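Long-range contacts in fimbriae-associated protein FAP1 (Streptococcus parasanguinis, PDB 2X12), which forms serine-rich fimbriae on the streptococcal cell wall that mediate pH-modulated adhesion and probably contribute to biofilm formation: residues P230-D236 and H268-T274; A239-V243 and I254-K259; V243-Y247 and P299-E303; A292-L296 and S326-I330. All coordinates share one frame; numbering follows the deposited sequence.

Contact 1 (P230-D236 and H268-T274)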
loop_
_atom_site.group_PDB
_atom_site.type_symbol
_atom_site.label_atom_id
_atom_site.label_comp_id
_atom_site.label_asym_id
_atom_site.label_seq_id
_atom_site.Cartn_x
_atom_site.Cartn_y
_atom_site.Cartn_z
ATOM N N PRO A 230 -1.507 12.501 0.315
ATOM C CA PRO A 230 -0.068 12.327 0.191
ATOM C C PRO A 230 0.564 13.210 -0.878
ATOM O O PRO A 230 -0.087 13.577 -1.876
ATOM C CB PRO A 230 0.066 10.858 -0.192
ATOM C CG PRO A 230 -1.139 10.559 -0.954
ATOM C CD PRO A 230 -2.239 11.409 -0.356
ATOM N N THR A 231 1.834 13.528 -0.680
ATOM C CA THR A 231 2.567 14.341 -1.626
ATOM C C THR A 231 3.805 13.595 -2.087
ATOM O O THR A 231 4.208 12.595 -1.495
ATOM C CB THR A 231 2.957 15.703 -1.011
ATOM O OG1 THR A 231 3.848 15.508 0.111
ATOM C CG2 THR A 231 1.682 16.479 -0.552
ATOM N N ASN A 232 4.385 14.083 -3.178
ATOM C CA ASN A 232 5.644 13.575 -3.681
ATOM C C ASN A 232 5.616 12.047 -3.811
ATOM O O ASN A 232 6.545 11.351 -3.386
ATOM C CB ASN A 232 6.748 14.058 -2.722
ATOM C CG ASN A 232 8.152 13.844 -3.274
ATOM O OD1 ASN A 232 8.367 13.843 -4.493
ATOM N ND2 ASN A 232 9.116 13.650 -2.376
ATOM N N VAL A 233 4.542 11.524 -4.385
ATOM C CA VAL A 233 4.398 10.077 -4.484
ATOM C C VAL A 233 5.244 9.571 -5.628
ATOM O O VAL A 233 5.031 9.968 -6.793
ATOM C CB VAL A 233 2.969 9.670 -4.765
ATOM C CG1 VAL A 233 2.892 8.203 -4.909
ATOM C CG2 VAL A 233 2.054 10.137 -3.652
ATOM N N LEU A 234 6.203 8.706 -5.313
ATOM C CA LEU A 234 7.148 8.245 -6.319
ATOM C C LEU A 234 7.164 6.747 -6.387
ATOM O O LEU A 234 6.850 6.099 -5.438
ATOM C CB LEU A 234 8.555 8.746 -5.993
ATOM C CG LEU A 234 8.798 10.268 -5.877
ATOM C CD1 LEU A 234 10.287 10.461 -5.689
ATOM C CD2 LEU A 234 8.237 11.121 -7.052
ATOM N N ILE A 235 7.537 6.188 -7.517
ATOM C CA ILE A 235 7.850 4.763 -7.604
ATOM C C ILE A 235 9.178 4.593 -8.290
ATOM O O ILE A 235 9.390 5.179 -9.363
ATOM C CB ILE A 235 6.813 4.043 -8.458
ATOM C CG1 ILE A 235 5.427 4.210 -7.829
ATOM C CG2 ILE A 235 7.171 2.571 -8.606
ATOM C CD1 ILE A 235 4.391 3.332 -8.440
ATOM N N ASP A 236 10.049 3.778 -7.693
ATOM C CA ASP A 236 11.445 3.657 -8.161
ATOM C C ASP A 236 12.085 5.031 -8.377
ATOM O O ASP A 236 12.841 5.218 -9.321
ATOM C CB ASP A 236 11.513 2.819 -9.448
ATOM C CG ASP A 236 10.812 1.464 -9.283
ATOM O OD1 ASP A 236 11.058 0.833 -8.229
ATOM O OD2 ASP A 236 10.017 1.040 -10.167
ATOM N N HIS A 268 9.712 -3.294 -6.619
ATOM C CA HIS A 268 9.567 -1.857 -6.740
ATOM C C HIS A 268 9.621 -1.212 -5.397
ATOM O O HIS A 268 9.380 -1.872 -4.420
ATOM C CB HIS A 268 8.252 -1.547 -7.375
ATOM C CG HIS A 268 8.181 -1.948 -8.802
ATOM N ND1 HIS A 268 8.819 -1.240 -9.797
ATOM C CD2 HIS A 268 7.554 -2.984 -9.413
ATOM C CE1 HIS A 268 8.577 -1.817 -10.965
ATOM N NE2 HIS A 268 7.813 -2.879 -10.761
ATOM N N THR A 269 9.930 0.075 -5.360
ATOM C CA THR A 269 10.055 0.820 -4.118
ATOM C C THR A 269 9.211 2.038 -4.229
ATOM O O THR A 269 9.546 2.956 -4.959
ATOM C CB THR A 269 11.498 1.245 -3.912
ATOM O OG1 THR A 269 12.314 0.073 -3.906
ATOM C CG2 THR A 269 11.689 2.027 -2.601
ATOM N N ILE A 270 8.103 2.032 -3.510
ATOM C CA ILE A 270 7.120 3.107 -3.559
ATOM C C ILE A 270 7.331 3.976 -2.349
ATOM O O ILE A 270 7.493 3.457 -1.258
ATOM C CB ILE A 270 5.705 2.533 -3.457
ATOM C CG1 ILE A 270 5.531 1.344 -4.424
ATOM C CG2 ILE A 270 4.630 3.611 -3.706
ATOM C CD1 ILE A 270 4.363 0.400 -4.062
ATOM N N THR A 271 7.339 5.286 -2.539
ATOM C CA THR A 271 7.508 6.239 -1.445
ATOM C C THR A 271 6.609 7.464 -1.636
ATOM O O THR A 271 6.306 7.887 -2.772
ATOM C CB THR A 271 8.906 6.784 -1.371
ATOM O OG1 THR A 271 9.165 7.491 -2.575
ATOM C CG2 THR A 271 9.872 5.698 -1.225
ATOM N N PHE A 272 6.218 8.045 -0.505
ATOM C CA PHE A 272 5.384 9.248 -0.470
ATOM C C PHE A 272 5.411 9.849 0.931
ATOM O O PHE A 272 5.908 9.233 1.876
ATOM C CB PHE A 272 3.937 8.927 -0.863
ATOM C CG PHE A 272 3.299 7.885 -0.001
ATOM C CD1 PHE A 272 2.578 8.231 1.116
ATOM C CD2 PHE A 272 3.438 6.549 -0.298
ATOM C CE1 PHE A 272 1.991 7.236 1.921
ATOM C CE2 PHE A 272 2.861 5.560 0.496
ATOM C CZ PHE A 272 2.156 5.898 1.603
ATOM N N ASP A 273 4.872 11.058 1.038
ATOM C CA ASP A 273 4.873 11.840 2.254
ATOM C C ASP A 273 3.429 12.139 2.623
ATOM O O ASP A 273 2.578 12.222 1.761
ATOM C CB ASP A 273 5.627 13.144 1.999
ATOM C CG ASP A 273 7.102 12.925 1.711
ATOM O OD1 ASP A 273 7.579 11.796 2.025
ATOM O OD2 ASP A 273 7.775 13.879 1.190
ATOM N N THR A 274 3.153 12.301 3.900
ATOM C CA THR A 274 1.842 12.684 4.336
ATOM C C THR A 274 2.003 13.618 5.492
ATOM O O THR A 274 2.619 13.263 6.481
ATOM C CB THR A 274 1.048 11.440 4.820
ATOM O OG1 THR A 274 1.614 10.898 6.009
ATOM C CG2 THR A 274 1.061 10.351 3.793
#
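A beta bulge interrupts an antiparallel strand pair in which Thr-231 faces Asp-273 and Leu-234 faces Thr-271, the register slipping by one residue around Asn-232. Before the bulge, Thr-231 N donates to Asp-273 O (2.9 Å) and Asp-273 N bonds back to Thr-231 O. Beyond it, Leu-234 N meets Thr-271 O at 2.7 Å in a nearly straight bond, and Thr-271 N returns one to Leu-234 O. Asn-232 turns the corner with left-handed backbone angles, which asparagine tolerates better than most residues. Asp-236 finishes the pairing. Its N donates to Thr-269 O, and its CG, lying beside that N (chi1 -53°), carries the carboxylate to the other strand. There OD1 accepts from Thr-269 N at 3.2 Å, while OD2 offers its syn lone pair to His-268 ND1 at 2.6 Å, close to the imidazole plane. Two donors thus grip the carboxylate, and its negative charge, so close to ND1, would probably favour a protonated imidazole. Apolar side chains meet on or beside the face of Pro-230, Ile-235 and Ile-270: Val-233 CG2 lies 3.6 Å from Phe-272 CB, Pro-230 CB 3.9 Å from Phe-272 CD1, and Ile-235 CG1 4.2 Å from Ile-270 CG2. Strand 227-235 is outermost in this chain's five-stranded sheet, strand 268-276 bonds onward to 190-197, and Pro-230, Ile-270 and Phe-272 pack against strand 212-220.

Contact 2 (A239-V243 and I254-K259)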
loop_
_atom_site.group_PDB
_atom_site.type_symbol
_atom_site.label_atom_id
_atom_site.label_comp_id
_atom_site.label_asym_id
_atom_site.label_seq_id
_atom_site.Cartn_x
_atom_site.Cartn_y
_atom_site.Cartn_z
ATOM N N ALA A 239 8.266 9.756 -11.109
ATOM C CA ALA A 239 6.925 10.310 -10.822
ATOM C C ALA A 239 5.756 9.339 -11.176
ATOM O O ALA A 239 5.989 8.235 -11.702
ATOM C CB ALA A 239 6.749 11.707 -11.483
ATOM N N THR A 240 4.539 9.788 -10.842
ATOM C CA THR A 240 3.301 9.057 -10.994
ATOM C C THR A 240 2.103 9.906 -11.526
ATOM O O THR A 240 2.010 11.093 -11.264
ATOM C CB THR A 240 2.875 8.524 -9.623
ATOM O OG1 THR A 240 2.738 9.616 -8.694
ATOM C CG2 THR A 240 3.916 7.558 -9.100
ATOM N N ASN A 241 1.170 9.283 -12.251
ATOM C CA ASN A 241 -0.122 9.918 -12.565
ATOM C C ASN A 241 -1.165 9.424 -11.602
ATOM O O ASN A 241 -1.171 8.239 -11.242
ATOM C CB ASN A 241 -0.596 9.577 -13.972
ATOM C CG ASN A 241 0.344 10.106 -15.033
ATOM O OD1 ASN A 241 0.668 11.319 -15.069
ATOM N ND2 ASN A 241 0.817 9.212 -15.884
ATOM N N PRO A 242 -2.041 10.321 -11.146
ATOM C CA PRO A 242 -3.107 9.909 -10.272
ATOM C C PRO A 242 -4.287 9.365 -11.089
ATOM O O PRO A 242 -4.623 9.908 -12.134
ATOM C CB PRO A 242 -3.464 11.203 -9.548
ATOM C CG PRO A 242 -3.184 12.213 -10.485
ATOM C CD PRO A 242 -2.010 11.774 -11.283
ATOM N N VAL A 243 -4.885 8.278 -10.629
ATOM C CA VAL A 243 -6.141 7.825 -11.165
ATOM C C VAL A 243 -7.113 7.899 -10.043
ATOM O O VAL A 243 -6.819 7.390 -8.998
ATOM C CB VAL A 243 -6.074 6.392 -11.619
ATOM C CG1 VAL A 243 -7.428 5.918 -11.976
ATOM C CG2 VAL A 243 -5.144 6.255 -12.824
ATOM N N ILE A 254 -6.929 7.405 -3.743
ATOM C CA ILE A 254 -6.417 7.558 -5.135
ATOM C C ILE A 254 -5.300 6.589 -5.535
ATOM O O ILE A 254 -4.417 6.238 -4.737
ATOM C CB ILE A 254 -5.821 8.963 -5.319
ATOM C CG1 ILE A 254 -6.791 10.029 -4.782
ATOM C CG2 ILE A 254 -5.467 9.211 -6.756
ATOM C CD1 ILE A 254 -6.529 11.464 -5.281
ATOM N N GLU A 255 -5.332 6.134 -6.783
ATOM C CA GLU A 255 -4.260 5.241 -7.244
ATOM C C GLU A 255 -3.227 6.169 -7.874
ATOM O O GLU A 255 -3.542 6.956 -8.743
ATOM C CB GLU A 255 -4.727 4.110 -8.215
ATOM C CG GLU A 255 -3.706 2.888 -8.318
ATOM C CD GLU A 255 -4.063 1.714 -7.397
ATOM O OE1 GLU A 255 -5.312 1.560 -7.267
ATOM O OE2 GLU A 255 -3.176 0.956 -6.811
ATOM N N TYR A 256 -2.003 6.088 -7.384
ATOM C CA TYR A 256 -0.890 6.763 -7.996
ATOM C C TYR A 256 -0.176 5.717 -8.838
ATOM O O TYR A 256 0.263 4.689 -8.323
ATOM C CB TYR A 256 -0.016 7.317 -6.893
ATOM C CG TYR A 256 -0.789 8.265 -6.026
ATOM C CD1 TYR A 256 -0.841 9.616 -6.320
ATOM C CD2 TYR A 256 -1.546 7.810 -4.988
ATOM C CE1 TYR A 256 -1.583 10.486 -5.592
ATOM C CE2 TYR A 256 -2.312 8.696 -4.230
ATOM C CZ TYR A 256 -2.305 10.044 -4.560
ATOM O OH TYR A 256 -3.005 10.976 -3.853
ATOM N N VAL A 257 -0.150 5.925 -10.144
ATOM C CA VAL A 257 0.359 4.897 -11.043
ATOM C C VAL A 257 1.643 5.389 -11.666
ATOM O O VAL A 257 1.808 6.585 -11.852
ATOM C CB VAL A 257 -0.625 4.588 -12.134
ATOM C CG1 VAL A 257 0.017 3.701 -13.142
ATOM C CG2 VAL A 257 -1.814 3.926 -11.543
ATOM N N SER A 258 2.564 4.488 -11.977
ATOM C CA SER A 258 3.840 4.940 -12.516
ATOM C C SER A 258 3.678 5.554 -13.914
ATOM O O SER A 258 2.789 5.156 -14.716
ATOM C CB SER A 258 4.838 3.800 -12.590
ATOM O OG SER A 258 4.298 2.729 -13.290
ATOM N N LYS A 259 4.521 6.541 -14.187
ATOM C CA LYS A 259 4.512 7.191 -15.471
ATOM C C LYS A 259 5.181 6.289 -16.476
ATOM O O LYS A 259 4.773 6.231 -17.645
ATOM C CB LYS A 259 5.228 8.542 -15.414
ATOM C CG LYS A 259 4.314 9.675 -14.925
ATOM C CD LYS A 259 4.686 11.125 -15.392
ATOM C CE LYS A 259 4.036 12.178 -14.402
ATOM N NZ LYS A 259 4.246 13.617 -14.770
#
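Lys-259 leans its aliphatic chain along Ala-239 and Asn-241 at one end of this strand pair. Its CB sits 3.8 Å from Ala-239 O, and CG, placed beside the backbone N (chi1 -84°), comes 3.7 Å from Asn-241 ND2. From there the chain runs extended: CD approaches Asn-241 OD1 at 4.0 Å, and CE comes nearer to the same oxygen, at 3.5 Å, while also touching the methyl of Ala-239. The Lys-259 and Asn-241 side chains cross at about a right angle, with the lysine methylenes against the amide, a pairing that suits an exposed position. Beneath them Lys-259 N gives Ala-239 O a weak bond of 3.3 Å. Strands 240-243 and 254-263 form an antiparallel beta hairpin, and its regular bonds follow: Asn-241 and Val-257 exchange two, as do Val-243 and Glu-255, with Val-243 N 2.7 Å from Glu-255 O. Proline has no N-H to give, and Pro-242 fits because it falls in a non-hydrogen-bonded pair with Tyr-256. Its CB touches Ile-254 CG2 at 4.0 Å, and that same methyl rests over one face of the Tyr-256 ring, offset toward the rim. On its other edge strand 254-263 bonds to strand 212-220, in the same sheet. Thr-240 turns its hydroxyl to Val-233 O. Glu-255, its chain bent at chi2, leads its carboxylate away from strand 240-243, and OE1 accepts from Glu-303 N, while the buried Val-243 and Val-257 meet, CG2 to CG2, at 4.3 Å.

Contact 3 (V243-Y247 and P299-E303)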
loop_
_atom_site.group_PDB
_atom_site.type_symbol
_atom_site.label_atom_id
_atom_site.label_comp_id
_atom_site.label_asym_id
_atom_site.label_seq_id
_atom_site.Cartn_x
_atom_site.Cartn_y
_atom_site.Cartn_z
ATOM N N VAL A 243 -4.885 8.278 -10.629
ATOM C CA VAL A 243 -6.141 7.825 -11.165
ATOM C C VAL A 243 -7.113 7.899 -10.043
ATOM O O VAL A 243 -6.819 7.390 -8.998
ATOM C CB VAL A 243 -6.074 6.392 -11.619
ATOM C CG1 VAL A 243 -7.428 5.918 -11.976
ATOM C CG2 VAL A 243 -5.144 6.255 -12.824
ATOM N N THR A 244 -8.244 8.561 -10.287
ATOM C CA THR A 244 -9.303 8.781 -9.309
ATOM C C THR A 244 -10.440 7.831 -9.572
ATOM O O THR A 244 -10.639 7.366 -10.679
ATOM C CB THR A 244 -9.890 10.210 -9.351
ATOM O OG1 THR A 244 -10.733 10.384 -10.493
ATOM C CG2 THR A 244 -8.799 11.236 -9.370
ATOM N N ASN A 245 -11.199 7.568 -8.525
ATOM C CA ASN A 245 -12.199 6.495 -8.527
ATOM C C ASN A 245 -13.238 6.639 -9.637
ATOM O O ASN A 245 -14.027 7.607 -9.657
ATOM C CB ASN A 245 -12.910 6.478 -7.160
ATOM C CG ASN A 245 -13.793 5.280 -6.976
ATOM O OD1 ASN A 245 -14.185 4.614 -7.938
ATOM N ND2 ASN A 245 -14.126 5.004 -5.739
ATOM N N PHE A 246 -13.254 5.649 -10.522
ATOM C CA PHE A 246 -14.190 5.643 -11.645
ATOM C C PHE A 246 -15.173 4.475 -11.593
ATOM O O PHE A 246 -15.869 4.199 -12.558
ATOM C CB PHE A 246 -13.429 5.662 -12.980
ATOM C CG PHE A 246 -12.606 4.432 -13.230
ATOM C CD1 PHE A 246 -11.295 4.359 -12.787
ATOM C CD2 PHE A 246 -13.125 3.368 -13.905
ATOM C CE1 PHE A 246 -10.510 3.226 -12.988
ATOM C CE2 PHE A 246 -12.339 2.228 -14.122
ATOM C CZ PHE A 246 -11.022 2.158 -13.639
ATOM N N TYR A 247 -15.257 3.826 -10.444
ATOM C CA TYR A 247 -16.277 2.816 -10.222
ATOM C C TYR A 247 -17.488 3.314 -9.437
ATOM O O TYR A 247 -18.464 2.591 -9.305
ATOM C CB TYR A 247 -15.676 1.646 -9.458
ATOM C CG TYR A 247 -14.597 0.877 -10.188
ATOM C CD1 TYR A 247 -14.896 0.032 -11.229
ATOM C CD2 TYR A 247 -13.275 0.973 -9.802
ATOM C CE1 TYR A 247 -13.891 -0.685 -11.886
ATOM C CE2 TYR A 247 -12.270 0.271 -10.459
ATOM C CZ TYR A 247 -12.583 -0.551 -11.483
ATOM O OH TYR A 247 -11.580 -1.223 -12.094
ATOM N N PRO A 299 -2.312 1.325 -17.935
ATOM C CA PRO A 299 -1.976 2.291 -16.854
ATOM C C PRO A 299 -3.154 2.934 -16.135
ATOM O O PRO A 299 -2.935 3.777 -15.246
ATOM C CB PRO A 299 -1.239 3.387 -17.603
ATOM C CG PRO A 299 -1.878 3.401 -18.934
ATOM C CD PRO A 299 -2.215 1.962 -19.260
ATOM N N HIS A 300 -4.376 2.576 -16.521
ATOM C CA HIS A 300 -5.546 3.170 -15.940
ATOM C C HIS A 300 -6.249 2.163 -15.064
ATOM O O HIS A 300 -7.092 1.398 -15.514
ATOM C CB HIS A 300 -6.477 3.649 -17.022
ATOM C CG HIS A 300 -7.543 4.570 -16.526
ATOM N ND1 HIS A 300 -7.277 5.841 -16.053
ATOM C CD2 HIS A 300 -8.886 4.402 -16.438
ATOM C CE1 HIS A 300 -8.419 6.418 -15.713
ATOM N NE2 HIS A 300 -9.406 5.565 -15.922
ATOM N N PHE A 301 -5.919 2.179 -13.786
ATOM C CA PHE A 301 -6.548 1.239 -12.875
ATOM C C PHE A 301 -6.760 1.785 -11.479
ATOM O O PHE A 301 -6.041 2.669 -11.067
ATOM C CB PHE A 301 -5.737 -0.045 -12.823
ATOM C CG PHE A 301 -4.333 0.138 -12.381
ATOM C CD1 PHE A 301 -3.358 0.479 -13.289
ATOM C CD2 PHE A 301 -3.989 -0.065 -11.093
ATOM C CE1 PHE A 301 -2.057 0.634 -12.905
ATOM C CE2 PHE A 301 -2.689 0.082 -10.696
ATOM C CZ PHE A 301 -1.712 0.419 -11.610
ATOM N N TYR A 302 -7.751 1.242 -10.772
ATOM C CA TYR A 302 -8.056 1.711 -9.430
ATOM C C TYR A 302 -8.327 0.480 -8.625
ATOM O O TYR A 302 -9.383 -0.098 -8.747
ATOM C CB TYR A 302 -9.256 2.640 -9.464
ATOM C CG TYR A 302 -9.586 3.417 -8.204
ATOM C CD1 TYR A 302 -9.018 4.635 -7.940
ATOM C CD2 TYR A 302 -10.538 2.980 -7.334
ATOM C CE1 TYR A 302 -9.337 5.344 -6.811
ATOM C CE2 TYR A 302 -10.880 3.711 -6.201
ATOM C CZ TYR A 302 -10.277 4.879 -5.952
ATOM O OH TYR A 302 -10.664 5.595 -4.841
ATOM N N GLU A 303 -7.329 0.038 -7.877
ATOM C CA GLU A 303 -7.430 -1.139 -7.031
ATOM C C GLU A 303 -7.308 -0.632 -5.616
ATOM O O GLU A 303 -6.210 -0.519 -5.054
ATOM C CB GLU A 303 -6.328 -2.116 -7.391
ATOM C CG GLU A 303 -6.389 -2.569 -8.850
ATOM C CD GLU A 303 -7.692 -3.330 -9.209
ATOM O OE1 GLU A 303 -8.392 -3.779 -8.244
ATOM O OE2 GLU A 303 -8.003 -3.442 -10.444
#
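Tyr-302 lays its ring flat beneath Asn-245, whose CA stands over the ring centre in a CH-pi contact, 3.6 Å from the centroid and 13° off the normal. The side-chain amide of Asn-245 continues across the same ring, stacked at 27° between planes, with CG 3.4 Å from Tyr-302 CE2. At the ring's edge, in its plane, Val-243 O lies 3.7 Å from Tyr-302 CD1, an approach suited to the slightly positive rim of an aromatic ring. Asn-245 OD1 accepts from Tyr-247 N at 2.8 Å, an Asx turn, and ND2 bonds separately to Asn-249 OD1 and Ser-251 O; together these fix the amide's rotation. The contact joins two loops: the one between the strands of hairpin 240-243/254-263 and the one that follows strand 287-295. Further out, Phe-246 and His-300 come from opposite directions into an offset stack, centroids 4.9 Å apart and planes at 25°. Tyr-247 CE2 rests over the other face of the Phe-246 ring, toward the rim; a flat apolar ring can be flanked on both faces even at this exposed place. Tyr-247 and Tyr-302 slide past each other in opposite directions, bringing Tyr-247 CE2 to 3.4 Å from Tyr-302 O, that oxygen near the plane of the Tyr-247 ring. Val-243 turns both methyls to the other loop: CG1 meets Phe-301 O at 3.6 Å and lies off-centre over the His-300 ring, while CG2 approaches His-300 ND1. Tyr-302 OH bonds to Gly-253 O, at the far end of the hairpin loop, and Tyr-247 OH to Asp-325 OD1.

Contact 4 (A292-L296 and S326-I330)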
loop_
_atom_site.group_PDB
_atom_site.type_symbol
_atom_site.label_atom_id
_atom_site.label_comp_id
_atom_site.label_asym_id
_atom_site.label_seq_id
_atom_site.Cartn_x
_atom_site.Cartn_y
_atom_site.Cartn_z
ATOM N N ALA A 292 -0.485 -1.952 -2.994
ATOM C CA ALA A 292 0.377 -1.978 -4.169
ATOM C C ALA A 292 -0.284 -2.861 -5.212
ATOM O O ALA A 292 -0.827 -3.911 -4.848
ATOM C CB ALA A 292 1.777 -2.521 -3.798
ATOM N N ALA A 293 -0.284 -2.459 -6.486
ATOM C CA ALA A 293 -0.770 -3.376 -7.529
ATOM C C ALA A 293 0.142 -3.344 -8.703
ATOM O O ALA A 293 0.829 -2.372 -8.874
ATOM C CB ALA A 293 -2.129 -3.029 -7.963
ATOM N N THR A 294 0.152 -4.414 -9.485
ATOM C CA THR A 294 0.731 -4.414 -10.797
ATOM C C THR A 294 -0.358 -4.561 -11.852
ATOM O O THR A 294 -1.344 -5.259 -11.615
ATOM C CB THR A 294 1.668 -5.595 -10.942
ATOM O OG1 THR A 294 2.876 -5.390 -10.157
ATOM C CG2 THR A 294 2.010 -5.759 -12.362
ATOM N N THR A 295 -0.212 -3.899 -13.006
ATOM C CA THR A 295 -0.982 -4.270 -14.198
ATOM C C THR A 295 -0.068 -4.652 -15.345
ATOM O O THR A 295 0.927 -4.043 -15.539
ATOM C CB THR A 295 -1.905 -3.184 -14.739
ATOM O OG1 THR A 295 -1.140 -2.045 -15.052
ATOM C CG2 THR A 295 -2.945 -2.827 -13.777
ATOM N N LEU A 296 -0.475 -5.624 -16.142
ATOM C CA LEU A 296 0.323 -6.159 -17.206
ATOM C C LEU A 296 0.406 -5.252 -18.393
ATOM O O LEU A 296 1.365 -5.355 -19.127
ATOM C CB LEU A 296 -0.234 -7.496 -17.633
ATOM C CG LEU A 296 -0.230 -8.447 -16.420
ATOM C CD1 LEU A 296 -0.644 -9.876 -16.748
ATOM C CD2 LEU A 296 1.127 -8.487 -15.777
ATOM N N SER A 326 -8.130 -5.377 -13.654
ATOM C CA SER A 326 -6.995 -5.880 -14.403
ATOM C C SER A 326 -5.725 -5.798 -13.574
ATOM O O SER A 326 -4.626 -6.149 -14.044
ATOM C CB SER A 326 -6.850 -5.046 -15.679
ATOM O OG SER A 326 -6.626 -3.695 -15.306
ATOM N N GLY A 327 -5.886 -5.296 -12.356
ATOM C CA GLY A 327 -4.821 -5.282 -11.385
ATOM C C GLY A 327 -4.528 -6.686 -10.919
ATOM O O GLY A 327 -5.395 -7.582 -10.987
ATOM N N THR A 328 -3.296 -6.893 -10.487
ATOM C CA THR A 328 -2.886 -8.195 -10.009
ATOM C C THR A 328 -1.765 -7.993 -8.990
ATOM O O THR A 328 -1.303 -6.877 -8.782
ATOM C CB THR A 328 -2.474 -9.131 -11.190
ATOM O OG1 THR A 328 -2.475 -10.513 -10.795
ATOM C CG2 THR A 328 -1.118 -8.748 -11.690
ATOM N N ALA A 329 -1.352 -9.093 -8.360
ATOM C CA ALA A 329 -0.406 -9.078 -7.236
ATOM C C ALA A 329 -0.707 -7.949 -6.264
ATOM O O ALA A 329 0.178 -7.237 -5.874
ATOM C CB ALA A 329 0.986 -8.969 -7.717
ATOM N N ILE A 330 -1.965 -7.778 -5.889
ATOM C CA ILE A 330 -2.301 -6.724 -4.946
ATOM C C ILE A 330 -2.064 -7.113 -3.502
ATOM O O ILE A 330 -2.372 -8.220 -3.073
ATOM C CB ILE A 330 -3.744 -6.360 -5.049
ATOM C CG1 ILE A 330 -4.023 -5.814 -6.448
ATOM C CG2 ILE A 330 -4.060 -5.364 -4.015
ATOM C CD1 ILE A 330 -5.495 -5.640 -6.784
#
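Thr-294 and Thr-328 form the hydrogen-bonded pair of a short antiparallel strand pairing that adds residues 327-328 to the curled sheet built on strand 287-295. Thr-294 N donates to Thr-328 O at 2.9 Å, and Thr-328 N donates to Thr-294 O at 2.8 Å, so both backbone amides and both carbonyls are used. Beyond them Ala-329 turns a corner with left-handed backbone angles, after which pairing resumes with strand 330-336, Ala-292 being backbone-bonded to Gly-331; Ile-330 CA also brings its hydrogen to Ala-292 O, at 3.2 Å. In this buried setting the polar groups find partners close by: the hydroxyl of Tyr-197 bonds with both Thr-294 OG1 and Ala-329 O, while Thr-295 OG1 bonds to Asp-298 O. Gly-327 N has a weak bond to Glu-303 OE2. On its other side, strand 287-295 is backbone-bonded to strand 212-220. Gly-327 CA lies 3.9 Å from Thr-295 CG2. Thr-328 sets CG2 between its backbone N and carbonyl carbon, 3.5 Å from Thr-294 O. Opposite the corner, the methyl CB of Ala-293, a small group suited to so close a neighbour, packs on Ile-330 CG1 at 3.7 Å.

Contact 4 is the most buried of the four; the others each mix buried and exposed residues. Contact 1 belongs to the five-stranded sheet and contacts 2 and 4 to the curled one, and the two sheets meet where Ile-270 touches Ala-292 and Pro-230 and Val-233 touch Tyr-256. Contact 2 is nested within the chain loop closed by contact 1 and shares Val-243 with contact 3. Backbone bonds dominate contacts 1, 2 and 4, whereas contact 3, between loops, relies on rings and amide stacking. Glu-303 links three of them, its N bonded to Glu-255 of contact 2 and its CB packed on Ile-330 of contact 4.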